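Local coordinates for protein quinoline 2-oxidoreductase large subunit (Pseudomonas putida, PDB 1T3Q) that carries the molybdenum-molybdopterin cytosine dinucleotide centre of a molybdenum hydroxylase and probably oxidises quinoline at its 2-position, at residues B[313-318]-B[342-347]; B[351-356]-B[415-420]; B[189-194]-B[378-383]; B[165-170]-B[332-337]. All blocks are in the same frame, centred on the assembly; numbering follows the deposited sequence.

Contact 1: B[313-318]-B[342-347]; sequences LALENR and AVILGV. With SO4 (sulfate ion), chain K.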
loop_
_atom_site.group_PDB
_atom_site.type_symbol
_atom_site.label_atom_id
_atom_site.label_comp_id
_atom_site.label_asym_id
_atom_site.label_seq_id
_atom_site.Cartn_x
_atom_site.Cartn_y
_atom_site.Cartn_z
ATOM N N LEU B 313 16.736 24.647 -53.093
ATOM C CA LEU B 313 16.444 23.855 -54.283
ATOM C C LEU B 313 16.480 22.361 -53.997
ATOM O O LEU B 313 15.798 21.574 -54.664
ATOM C CB LEU B 313 17.455 24.178 -55.381
ATOM C CG LEU B 313 17.516 25.639 -55.824
ATOM C CD1 LEU B 313 18.596 25.795 -56.894
ATOM C CD2 LEU B 313 16.152 26.074 -56.357
ATOM N N ALA B 314 17.274 21.966 -53.010
ATOM C CA ALA B 314 17.388 20.555 -52.673
ATOM C C ALA B 314 18.077 20.319 -51.344
ATOM O O ALA B 314 18.913 21.110 -50.908
ATOM C CB ALA B 314 18.150 19.824 -53.773
ATOM N N LEU B 315 17.713 19.217 -50.704
ATOM C CA LEU B 315 18.324 18.835 -49.442
ATOM C C LEU B 315 18.650 17.354 -49.502
ATOM O O LEU B 315 17.789 16.515 -49.779
ATOM C CB LEU B 315 17.389 19.119 -48.265
ATOM C CG LEU B 315 17.972 18.784 -46.882
ATOM C CD1 LEU B 315 17.229 19.551 -45.809
ATOM C CD2 LEU B 315 17.881 17.287 -46.623
ATOM N N GLU B 316 19.907 17.037 -49.243
ATOM C CA GLU B 316 20.358 15.655 -49.247
ATOM C C GLU B 316 20.836 15.308 -47.842
ATOM O O GLU B 316 21.501 16.118 -47.197
ATOM C CB GLU B 316 21.498 15.502 -50.249
ATOM C CG GLU B 316 22.118 14.128 -50.307
ATOM C CD GLU B 316 23.036 13.974 -51.506
ATOM O OE1 GLU B 316 23.895 14.861 -51.715
ATOM O OE2 GLU B 316 22.897 12.969 -52.238
ATOM N N ASN B 317 20.486 14.120 -47.358
ATOM C CA ASN B 317 20.932 13.714 -46.029
ATOM C C ASN B 317 21.090 12.215 -45.874
ATOM O O ASN B 317 20.151 11.450 -46.086
ATOM C CB ASN B 317 19.974 14.211 -44.943
ATOM C CG ASN B 317 20.543 14.023 -43.534
ATOM O OD1 ASN B 317 19.865 13.523 -42.636
ATOM N ND2 ASN B 317 21.788 14.436 -43.340
ATOM N N ARG B 318 22.296 11.809 -45.505
ATOM C CA ARG B 318 22.616 10.408 -45.262
ATOM C C ARG B 318 22.766 10.362 -43.745
ATOM O O ARG B 318 23.706 10.930 -43.189
ATOM C CB ARG B 318 23.931 10.043 -45.951
ATOM C CG ARG B 318 24.488 8.666 -45.620
ATOM C CD ARG B 318 25.806 8.463 -46.360
ATOM N NE ARG B 318 26.583 7.329 -45.862
ATOM C CZ ARG B 318 26.274 6.055 -46.071
ATOM N NH1 ARG B 318 25.197 5.734 -46.776
ATOM N NH2 ARG B 318 27.045 5.101 -45.571
ATOM N N ALA B 342 12.318 11.531 -41.226
ATOM C CA ALA B 342 10.927 11.752 -41.599
ATOM C C ALA B 342 10.555 13.232 -41.500
ATOM O O ALA B 342 9.720 13.718 -42.261
ATOM C CB ALA B 342 10.002 10.923 -40.717
ATOM N N VAL B 343 11.173 13.949 -40.565
ATOM C CA VAL B 343 10.869 15.371 -40.385
ATOM C C VAL B 343 12.060 16.268 -40.711
ATOM O O VAL B 343 12.139 17.403 -40.235
ATOM C CB VAL B 343 10.431 15.666 -38.926
ATOM C CG1 VAL B 343 9.184 14.854 -38.570
ATOM C CG2 VAL B 343 11.562 15.340 -37.969
ATOM N N ILE B 344 12.974 15.766 -41.533
ATOM C CA ILE B 344 14.182 16.505 -41.897
ATOM C C ILE B 344 13.951 17.862 -42.586
ATOM O O ILE B 344 14.810 18.743 -42.519
ATOM C CB ILE B 344 15.107 15.627 -42.789
ATOM C CG1 ILE B 344 16.536 16.168 -42.759
ATOM C CG2 ILE B 344 14.599 15.603 -44.225
ATOM C CD1 ILE B 344 17.245 15.929 -41.434
ATOM N N LEU B 345 12.806 18.040 -43.240
ATOM C CA LEU B 345 12.525 19.304 -43.920
ATOM C C LEU B 345 11.984 20.336 -42.948
ATOM O O LEU B 345 11.920 21.530 -43.254
ATOM C CB LEU B 345 11.514 19.102 -45.050
ATOM C CG LEU B 345 11.972 18.144 -46.151
ATOM C CD1 LEU B 345 10.911 18.067 -47.240
ATOM C CD2 LEU B 345 13.292 18.631 -46.718
ATOM N N GLY B 346 11.588 19.860 -41.776
ATOM C CA GLY B 346 11.054 20.746 -40.767
ATOM C C GLY B 346 9.968 21.685 -41.257
ATOM O O GLY B 346 8.939 21.272 -41.789
ATOM N N VAL B 347 10.236 22.971 -41.099
ATOM C CA VAL B 347 9.305 24.036 -41.433
ATOM C C VAL B 347 9.451 24.621 -42.846
ATOM O O VAL B 347 8.709 25.531 -43.233
ATOM C CB VAL B 347 9.498 25.145 -40.362
ATOM C CG1 VAL B 347 10.017 26.418 -40.973
ATOM C CG2 VAL B 347 8.242 25.334 -39.589
HETATM S S SO4 K . 26.835 1.874 -47.414
HETATM O O1 SO4 K . 26.350 1.810 -48.808
HETATM O O2 SO4 K . 28.280 2.179 -47.406
HETATM O O3 SO4 K . 26.113 2.934 -46.694
HETATM O O4 SO4 K . 26.599 0.579 -46.748
#
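Ile344 meets both inward-facing residues of strand 313-318, Leu315 and Asn317. Its CG1 lies anti to the backbone N (chi1 -160°), which carries the ethyl branch toward the strand: CG1 comes to 4.2 Å from Leu315 CD2, and CD1 ends 3.8 Å from Asn317 OD1. The second of these is plain packing. Asn317 OD1 takes its hydrogen bond from Asn300 ND2, so this polar oxygen can sit beside a methyl group without being stranded. The carbonyl O of Ile344 has a mate too, Arg382 NH2. Strands 312-322 and 352-360 are parallel neighbours in the mixed sheet, and the connection between them, a beta-alpha-beta crossover through helix 337-342, lays 342-347 against the sheet. Near the start of the strand, Leu313 and Ala314 both face Ala305, forming a classic beta bulge. Next along the loop, Leu345 slides past Leu315 in the opposite direction, and its CD2 reaches 4.1 Å from Leu315 CD1; two branched aliphatic chains suit this buried seam. Gly346 then closes a type I turn begun at Val343, its N bonding to Val343 O at 3.0 Å, and its positive phi of 50° comes easily to a residue without a CB. On the strand, Arg318 reaches away from the loop to a sulfate ion, probably from the crystallisation liquor, gripping one oxygen in the guanidinium plane: NH2 lies 2.6 Å and NH1 2.9 Å from SO4 O3. An alanine here removes both bonds, and the sulfate would probably be held less firmly, with Arg168 still beside it.

Contact 2: B[351-356]-B[415-420]; sequences PAVSEE and NRLGQT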
loop_
_atom_site.group_PDB
_atom_site.type_symbol
_atom_site.label_atom_id
_atom_site.label_comp_id
_atom_site.label_asym_id
_atom_site.label_seq_id
_atom_site.Cartn_x
_atom_site.Cartn_y
_atom_site.Cartn_z
ATOM N N PRO B 351 11.665 21.415 -52.634
ATOM C CA PRO B 351 11.132 20.584 -53.720
ATOM C C PRO B 351 11.819 19.257 -54.044
ATOM O O PRO B 351 11.150 18.299 -54.436
ATOM C CB PRO B 351 11.133 21.542 -54.905
ATOM C CG PRO B 351 12.348 22.367 -54.648
ATOM C CD PRO B 351 12.241 22.663 -53.167
ATOM N N ALA B 352 13.137 19.188 -53.892
ATOM C CA ALA B 352 13.856 17.950 -54.193
ATOM C C ALA B 352 14.589 17.423 -52.965
ATOM O O ALA B 352 15.388 18.135 -52.356
ATOM C CB ALA B 352 14.843 18.179 -55.331
ATOM N N VAL B 353 14.326 16.167 -52.619
ATOM C CA VAL B 353 14.946 15.557 -51.451
ATOM C C VAL B 353 15.446 14.138 -51.692
ATOM O O VAL B 353 14.817 13.347 -52.400
ATOM C CB VAL B 353 13.955 15.511 -50.266
ATOM C CG1 VAL B 353 14.636 14.915 -49.027
ATOM C CG2 VAL B 353 13.428 16.905 -49.973
ATOM N N SER B 354 16.587 13.824 -51.095
ATOM C CA SER B 354 17.160 12.492 -51.195
ATOM C C SER B 354 17.768 12.176 -49.841
ATOM O O SER B 354 18.755 12.790 -49.434
ATOM C CB SER B 354 18.238 12.430 -52.272
ATOM O OG SER B 354 18.801 11.129 -52.322
ATOM N N GLU B 355 17.168 11.231 -49.132
ATOM C CA GLU B 355 17.676 10.874 -47.826
ATOM C C GLU B 355 17.611 9.391 -47.575
ATOM O O GLU B 355 16.803 8.678 -48.172
ATOM C CB GLU B 355 16.908 11.623 -46.725
ATOM C CG GLU B 355 15.403 11.374 -46.663
ATOM C CD GLU B 355 15.035 9.970 -46.226
ATOM O OE1 GLU B 355 15.698 9.427 -45.312
ATOM O OE2 GLU B 355 14.067 9.409 -46.784
ATOM N N GLU B 356 18.482 8.933 -46.686
ATOM C CA GLU B 356 18.523 7.535 -46.314
ATOM C C GLU B 356 18.840 7.461 -44.829
ATOM O O GLU B 356 19.657 8.233 -44.319
ATOM C CB GLU B 356 19.599 6.786 -47.097
ATOM C CG GLU B 356 19.536 5.273 -46.896
ATOM C CD GLU B 356 20.632 4.526 -47.641
ATOM O OE1 GLU B 356 20.508 3.294 -47.805
ATOM O OE2 GLU B 356 21.620 5.164 -48.056
ATOM N N ASN B 415 4.604 18.850 -47.764
ATOM C CA ASN B 415 5.962 18.905 -48.285
ATOM C C ASN B 415 6.380 17.631 -49.005
ATOM O O ASN B 415 5.630 16.659 -49.065
ATOM C CB ASN B 415 6.973 19.251 -47.174
ATOM C CG ASN B 415 7.126 18.151 -46.137
ATOM O OD1 ASN B 415 6.869 16.974 -46.405
ATOM N ND2 ASN B 415 7.579 18.533 -44.945
ATOM N N ARG B 416 7.585 17.657 -49.559
ATOM C CA ARG B 416 8.123 16.525 -50.307
ATOM C C ARG B 416 8.117 15.195 -49.560
ATOM O O ARG B 416 8.007 14.138 -50.183
ATOM C CB ARG B 416 9.550 16.843 -50.767
ATOM C CG ARG B 416 10.246 15.699 -51.492
ATOM C CD ARG B 416 9.632 15.423 -52.864
ATOM N NE ARG B 416 10.287 14.293 -53.516
ATOM C CZ ARG B 416 10.080 13.018 -53.197
ATOM N NH1 ARG B 416 10.729 12.060 -53.844
ATOM N NH2 ARG B 416 9.208 12.697 -52.249
ATOM N N LEU B 417 8.233 15.235 -48.236
ATOM C CA LEU B 417 8.260 14.006 -47.455
ATOM C C LEU B 417 6.901 13.595 -46.893
ATOM O O LEU B 417 6.814 12.754 -45.997
ATOM C CB LEU B 417 9.293 14.117 -46.329
ATOM C CG LEU B 417 10.742 14.287 -46.810
ATOM C CD1 LEU B 417 11.676 14.326 -45.620
ATOM C CD2 LEU B 417 11.121 13.136 -47.730
ATOM N N GLY B 418 5.843 14.200 -47.421
ATOM C CA GLY B 418 4.502 13.847 -46.995
ATOM C C GLY B 418 3.960 14.414 -45.697
ATOM O O GLY B 418 2.982 13.887 -45.171
ATOM N N GLN B 419 4.577 15.460 -45.158
ATOM C CA GLN B 419 4.048 16.043 -43.930
ATOM C C GLN B 419 3.168 17.218 -44.329
ATOM O O GLN B 419 3.607 18.118 -45.044
ATOM C CB GLN B 419 5.163 16.532 -42.995
ATOM C CG GLN B 419 4.618 16.987 -41.633
ATOM C CD GLN B 419 5.681 17.562 -40.704
ATOM O OE1 GLN B 419 6.248 18.623 -40.967
ATOM N NE2 GLN B 419 5.951 16.860 -39.608
ATOM N N THR B 420 1.924 17.202 -43.874
ATOM C CA THR B 420 0.999 18.277 -44.199
ATOM C C THR B 420 0.913 19.291 -43.064
ATOM O O THR B 420 0.592 18.941 -41.929
ATOM C CB THR B 420 -0.418 17.726 -44.486
ATOM O OG1 THR B 420 -0.354 16.791 -45.572
ATOM C CG2 THR B 420 -1.368 18.863 -44.865
#
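Pro351 and Arg416 bring the two backbones together, with 6.1 Å between their CA atoms. Residues 351-356 take in the opening of strand 352-360, whereas 415-420 forms a compact turn. This is a type I turn from Asn415 to Gly418, closed by Gly418 N bonding to Asn415 O and backed by a bond from Asn415 N to Gln419 O. The side chain of Asn415 tightens it from within: OD1 accepts from Gln419 N at 3.0 Å, the donor standing above the carbonyl plane, and makes a weak bond with Leu417 N. Gly418 fits its place because its backbone angles would jam a CB against the preceding carbonyl.

The turn offers Arg416 and Leu417 to Val353. Arg416 bends at chi2 (69°), laying its aliphatic part along the valine, with CG 3.7 Å from Val353 CG2, while CD comes 3.6 Å from Pro351 O. That carbonyl lies at the guanidinium edge without a hydrogen bond between them; the charge is met instead by Asp174, which salt-bridges Arg416 NE. A long, flexible arginine thus serves as greasy cover and ion-pair partner at once. Leu417 crosses Val353 at about a right angle and touches with one methyl, CD2 being 4.1 Å from Val353 CG1. A beta-branched valine, with a methyl for each neighbour, suits this strand position. Asp174 also accepts from Val353 N, so one carboxylate ties strand to turn. Strand 312-322 runs parallel beside 352-360, and short strand 172-173, antiparallel to 352-360, contributes Ala172, on which both Arg416 and Leu417 rest.

Contact 3: B[189-194]-B[378-383]; sequences GQFSCG and GQIARE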
loop_
_atom_site.group_PDB
_atom_site.type_symbol
_atom_site.label_atom_id
_atom_site.label_comp_id
_atom_site.label_asym_id
_atom_site.label_seq_id
_atom_site.Cartn_x
_atom_site.Cartn_y
_atom_site.Cartn_z
ATOM N N GLY B 189 27.845 19.575 -44.946
ATOM C CA GLY B 189 28.496 19.309 -43.685
ATOM C C GLY B 189 28.383 17.855 -43.297
ATOM O O GLY B 189 27.437 17.159 -43.678
ATOM N N GLN B 190 29.374 17.388 -42.553
ATOM C CA GLN B 190 29.364 16.024 -42.065
ATOM C C GLN B 190 29.192 16.182 -40.561
ATOM O O GLN B 190 30.162 16.236 -39.801
ATOM C CB GLN B 190 30.673 15.324 -42.426
ATOM C CG GLN B 190 30.935 15.332 -43.929
ATOM C CD GLN B 190 32.098 14.452 -44.330
ATOM O OE1 GLN B 190 33.184 14.539 -43.755
ATOM N NE2 GLN B 190 31.881 13.601 -45.329
ATOM N N PHE B 191 27.934 16.296 -40.149
ATOM C CA PHE B 191 27.593 16.485 -38.749
ATOM C C PHE B 191 27.639 15.190 -37.958
ATOM O O PHE B 191 27.350 14.113 -38.476
ATOM C CB PHE B 191 26.208 17.122 -38.647
ATOM C CG PHE B 191 26.150 18.523 -39.199
ATOM C CD1 PHE B 191 26.387 19.618 -38.377
ATOM C CD2 PHE B 191 25.893 18.743 -40.549
ATOM C CE1 PHE B 191 26.369 20.915 -38.887
ATOM C CE2 PHE B 191 25.872 20.036 -41.075
ATOM C CZ PHE B 191 26.112 21.128 -40.241
ATOM N N SER B 192 28.008 15.304 -36.691
ATOM C CA SER B 192 28.085 14.143 -35.830
ATOM C C SER B 192 27.766 14.523 -34.396
ATOM O O SER B 192 28.206 15.564 -33.912
ATOM C CB SER B 192 29.485 13.533 -35.899
ATOM O OG SER B 192 29.596 12.445 -34.999
ATOM N N CYS B 193 26.980 13.690 -33.730
ATOM C CA CYS B 193 26.632 13.917 -32.335
ATOM C C CYS B 193 27.108 12.701 -31.567
ATOM O O CYS B 193 26.946 11.569 -32.026
ATOM C CB CYS B 193 25.121 14.059 -32.155
ATOM S SG CYS B 193 24.360 15.375 -33.132
ATOM N N GLY B 194 27.703 12.925 -30.401
ATOM C CA GLY B 194 28.158 11.803 -29.607
ATOM C C GLY B 194 27.000 11.273 -28.786
ATOM O O GLY B 194 25.917 11.857 -28.779
ATOM N N GLY B 378 19.308 16.175 -36.950
ATOM C CA GLY B 378 19.010 16.821 -38.222
ATOM C C GLY B 378 18.704 18.299 -38.067
ATOM O O GLY B 378 19.016 19.099 -38.946
ATOM N N GLN B 379 18.076 18.661 -36.955
ATOM C CA GLN B 379 17.750 20.059 -36.685
ATOM C C GLN B 379 19.066 20.831 -36.590
ATOM O O GLN B 379 19.212 21.902 -37.178
ATOM C CB GLN B 379 16.966 20.169 -35.371
ATOM C CG GLN B 379 16.482 21.584 -35.012
ATOM C CD GLN B 379 15.343 22.072 -35.892
ATOM O OE1 GLN B 379 14.611 21.276 -36.486
ATOM N NE2 GLN B 379 15.170 23.388 -35.959
ATOM N N ILE B 380 20.028 20.283 -35.849
ATOM C CA ILE B 380 21.337 20.916 -35.711
ATOM C C ILE B 380 21.989 21.109 -37.080
ATOM O O ILE B 380 22.425 22.204 -37.429
ATOM C CB ILE B 380 22.303 20.057 -34.840
ATOM C CG1 ILE B 380 21.876 20.107 -33.372
ATOM C CG2 ILE B 380 23.743 20.563 -34.989
ATOM C CD1 ILE B 380 22.645 19.145 -32.483
ATOM N N ALA B 381 22.052 20.028 -37.849
ATOM C CA ALA B 381 22.670 20.058 -39.168
ATOM C C ALA B 381 22.016 21.032 -40.147
ATOM O O ALA B 381 22.700 21.853 -40.760
ATOM C CB ALA B 381 22.675 18.647 -39.761
ATOM N N ARG B 382 20.697 20.950 -40.287
ATOM C CA ARG B 382 19.988 21.823 -41.224
ATOM C C ARG B 382 20.047 23.298 -40.832
ATOM O O ARG B 382 20.374 24.145 -41.654
ATOM C CB ARG B 382 18.522 21.398 -41.356
ATOM C CG ARG B 382 17.791 22.076 -42.516
ATOM C CD ARG B 382 16.286 21.926 -42.389
ATOM N NE ARG B 382 15.830 22.421 -41.097
ATOM C CZ ARG B 382 15.392 21.648 -40.110
ATOM N NH1 ARG B 382 15.013 22.193 -38.964
ATOM N NH2 ARG B 382 15.309 20.334 -40.279
ATOM N N GLU B 383 19.725 23.607 -39.579
ATOM C CA GLU B 383 19.744 24.998 -39.145
ATOM C C GLU B 383 21.140 25.599 -39.252
ATOM O O GLU B 383 21.289 26.775 -39.576
ATOM C CB GLU B 383 19.213 25.122 -37.716
ATOM C CG GLU B 383 17.743 24.707 -37.561
ATOM C CD GLU B 383 16.796 25.537 -38.425
ATOM O OE1 GLU B 383 16.166 24.974 -39.350
ATOM O OE2 GLU B 383 16.680 26.758 -38.180
#
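Ala381 presses into the flat face of Phe191. Its CA stands 3.5 Å above the ring centroid and only 2° off the normal, a CH-pi contact over the very centre, while CB leans across one side to lie 3.3 Å from Phe191 CD2. So close a fit suits a side chain as small as alanine's: the helix backbone itself becomes the bump, and the ring is the plate on which it rests. Ala381 O also draws near the far end of the ring, 3.5 Å from Phe191 CZ. Helix 375-393 packs here on the mixed sheet, roughly antiparallel to strand 185-193, the axes of segments 189-193 and 378-383 being 8.9 Å apart with 150° between their directions. An alanine in place of Phe191 would probably open a gap beneath Ala381, leaving its CA and CB without the broad surface they rest on. Gly189, two residues earlier on the same strand, suits the ring, since a CB there would clash with Phe191 CE2. The second bump is Ile380, whose CD1 meets Cys193 SG at 4.2 Å; the slim, weakly polar cysteine sits comfortably among hydrocarbon, and Ile380 also packs on Pro750 and Val754 of helix 744-761. Away from the strand, Arg382 lies side-on to Glu383, NE and NH1 both gripping OE1, and NH1 bonds to Gln379 OE1 at 2.7 Å as well.

Contact 4: B[165-170]-B[332-337]; sequences VVSRTS and TQLVES. With SO4 (sulfate ion), chain K.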
loop_
_atom_site.group_PDB
_atom_site.type_symbol
_atom_site.label_atom_id
_atom_site.label_comp_id
_atom_site.label_asym_id
_atom_site.label_seq_id
_atom_site.Cartn_x
_atom_site.Cartn_y
_atom_site.Cartn_z
ATOM N N VAL B 165 23.713 -4.062 -40.189
ATOM C CA VAL B 165 22.686 -3.094 -40.543
ATOM C C VAL B 165 21.324 -3.550 -40.031
ATOM O O VAL B 165 20.679 -4.423 -40.617
ATOM C CB VAL B 165 22.621 -2.865 -42.066
ATOM C CG1 VAL B 165 21.541 -1.830 -42.390
ATOM C CG2 VAL B 165 23.983 -2.381 -42.571
ATOM N N VAL B 166 20.895 -2.961 -38.920
ATOM C CA VAL B 166 19.613 -3.296 -38.314
ATOM C C VAL B 166 18.453 -2.787 -39.165
ATOM O O VAL B 166 17.424 -3.451 -39.288
ATOM C CB VAL B 166 19.509 -2.701 -36.888
ATOM C CG1 VAL B 166 18.092 -2.848 -36.353
ATOM C CG2 VAL B 166 20.497 -3.410 -35.971
ATOM N N SER B 167 18.617 -1.607 -39.749
ATOM C CA SER B 167 17.565 -1.046 -40.590
ATOM C C SER B 167 18.120 -0.035 -41.567
ATOM O O SER B 167 19.043 0.720 -41.253
ATOM C CB SER B 167 16.475 -0.392 -39.738
ATOM O OG SER B 167 15.438 0.129 -40.559
ATOM N N ARG B 168 17.536 -0.018 -42.758
ATOM C CA ARG B 168 17.966 0.876 -43.815
ATOM C C ARG B 168 16.734 1.288 -44.606
ATOM O O ARG B 168 16.085 0.454 -45.237
ATOM C CB ARG B 168 18.949 0.133 -44.713
ATOM C CG ARG B 168 19.601 0.964 -45.777
ATOM C CD ARG B 168 20.769 0.187 -46.349
ATOM N NE ARG B 168 21.812 1.089 -46.807
ATOM C CZ ARG B 168 23.107 0.825 -46.720
ATOM N NH1 ARG B 168 23.526 -0.320 -46.192
ATOM N NH2 ARG B 168 23.981 1.714 -47.154
ATOM N N THR B 169 16.414 2.573 -44.568
ATOM C CA THR B 169 15.242 3.070 -45.265
ATOM C C THR B 169 15.511 4.393 -45.959
ATOM O O THR B 169 16.325 5.196 -45.511
ATOM C CB THR B 169 14.059 3.274 -44.283
ATOM O OG1 THR B 169 13.836 2.069 -43.538
ATOM C CG2 THR B 169 12.790 3.627 -45.043
ATOM N N SER B 170 14.814 4.607 -47.067
ATOM C CA SER B 170 14.929 5.834 -47.831
ATOM C C SER B 170 13.539 6.143 -48.355
ATOM O O SER B 170 13.018 5.433 -49.212
ATOM C CB SER B 170 15.906 5.656 -48.992
ATOM O OG SER B 170 15.934 6.823 -49.792
ATOM N N THR B 332 13.187 1.006 -30.448
ATOM C CA THR B 332 14.195 0.367 -31.298
ATOM C C THR B 332 15.213 1.381 -31.796
ATOM O O THR B 332 15.169 2.557 -31.427
ATOM C CB THR B 332 13.568 -0.374 -32.525
ATOM O OG1 THR B 332 13.190 0.569 -33.539
ATOM C CG2 THR B 332 12.334 -1.160 -32.092
ATOM N N GLN B 333 16.139 0.925 -32.630
ATOM C CA GLN B 333 17.162 1.804 -33.162
ATOM C C GLN B 333 16.593 2.839 -34.134
ATOM O O GLN B 333 17.295 3.760 -34.547
ATOM C CB GLN B 333 18.265 0.972 -33.828
ATOM C CG GLN B 333 18.971 0.057 -32.826
ATOM C CD GLN B 333 20.157 -0.689 -33.405
ATOM O OE1 GLN B 333 20.810 -1.467 -32.704
ATOM N NE2 GLN B 333 20.443 -0.462 -34.675
ATOM N N LEU B 334 15.316 2.696 -34.479
ATOM C CA LEU B 334 14.678 3.640 -35.398
ATOM C C LEU B 334 14.386 4.956 -34.680
ATOM O O LEU B 334 13.991 5.940 -35.307
ATOM C CB LEU B 334 13.373 3.060 -35.948
ATOM C CG LEU B 334 13.453 1.732 -36.707
ATOM C CD1 LEU B 334 12.116 1.466 -37.395
ATOM C CD2 LEU B 334 14.577 1.792 -37.738
ATOM N N VAL B 335 14.608 4.965 -33.369
ATOM C CA VAL B 335 14.345 6.144 -32.548
ATOM C C VAL B 335 15.196 7.359 -32.935
ATOM O O VAL B 335 14.824 8.501 -32.657
ATOM C CB VAL B 335 14.538 5.807 -31.038
ATOM C CG1 VAL B 335 16.007 5.668 -30.709
ATOM C CG2 VAL B 335 13.870 6.864 -30.171
ATOM N N GLU B 336 16.330 7.125 -33.585
ATOM C CA GLU B 336 17.188 8.230 -34.001
ATOM C C GLU B 336 17.038 8.615 -35.479
ATOM O O GLU B 336 16.121 9.351 -35.835
ATOM C CB GLU B 336 18.650 7.920 -33.672
ATOM C CG GLU B 336 18.977 8.073 -32.177
ATOM C CD GLU B 336 19.026 9.535 -31.736
ATOM O OE1 GLU B 336 18.844 9.808 -30.528
ATOM O OE2 GLU B 336 19.263 10.411 -32.592
ATOM N N SER B 337 17.930 8.120 -36.334
ATOM C CA SER B 337 17.901 8.447 -37.762
ATOM C C SER B 337 16.577 8.243 -38.501
ATOM O O SER B 337 16.147 9.110 -39.265
ATOM C CB SER B 337 18.998 7.670 -38.502
ATOM O OG SER B 337 20.283 8.162 -38.168
HETATM S S SO4 K . 26.835 1.874 -47.414
HETATM O O1 SO4 K . 26.350 1.810 -48.808
HETATM O O2 SO4 K . 28.280 2.179 -47.406
HETATM O O3 SO4 K . 26.113 2.934 -46.694
HETATM O O4 SO4 K . 26.599 0.579 -46.748
#
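First torsions set Val166 against Gln333 and Leu334 against Ser167. In Val166, chi1 of 170° sets CG2 anti to the carbonyl carbon, against the amide end of Gln333. In Leu334, chi1 of -59° turns the isobutyl group so that CD2 reaches Ser167. The strand is shaped by a classic beta bulge in the mixed sheet of the molybdopterin-binding domain: Val166 and Ser167 both face Ala359 of antiparallel strand 352-360. The extra residue explains why two successive side chains both point toward 332-337.

Gln333 is extended beyond CG and crosses Val166 at about a right angle, its CD 3.8 Å from Val166 CG2. Which amide atom is nitrogen is doubtful, but the amide end abuts the valine side chain, an apolar contact whichever way it is turned. Leu334 CD2 lies 3.4 Å from Ser167 OG and 3.5 Å from Ser167 CB, a snug fit that suits a residue as small as serine. Residues 332-337 lead into helix 337-342, with Glu336 at the N-cap position. The side chain of Leu334 lies about 13 Å from the dioxosulfidomolybdenum ion, so this is structural packing at some distance from the metal, not part of its pocket.

On the strand, Arg168 points away from this loop. Its NE salt-bridges Glu356, and NH1 bonds to SO4 O4 at 3.2 Å; the NH2 approach to the same sulfate is implausibly short and doubtful. The loop meanwhile is held by an ST turn, in which the backbone N of Leu334 bonds to Thr332 OG1 at 3.2 Å, close to straight at 165°.

How the contacts relate
All four contacts reach one mixed sheet. Contacts 1, 3 and 4 are buried; contact 2 is only partly so, and there an arginine covers a valine with its aliphatic part while its charged end pairs with Asp174. Contacts 1 and 2 are nearest, their centres 6 Å apart: they use adjacent parallel strands, joined by backbone bonds such as Leu315 N to Ala352 O, and Ile344 packs on Leu417 between them. Contact 3 puts a helix on the sheet where the others use loops, and its Arg382 reaches the loop of contact 1. Contact 4 joins contact 2 through Glu356 and Arg168, while Arg168 and Arg318 link contacts 4 and 1 by gathering round one sulfate.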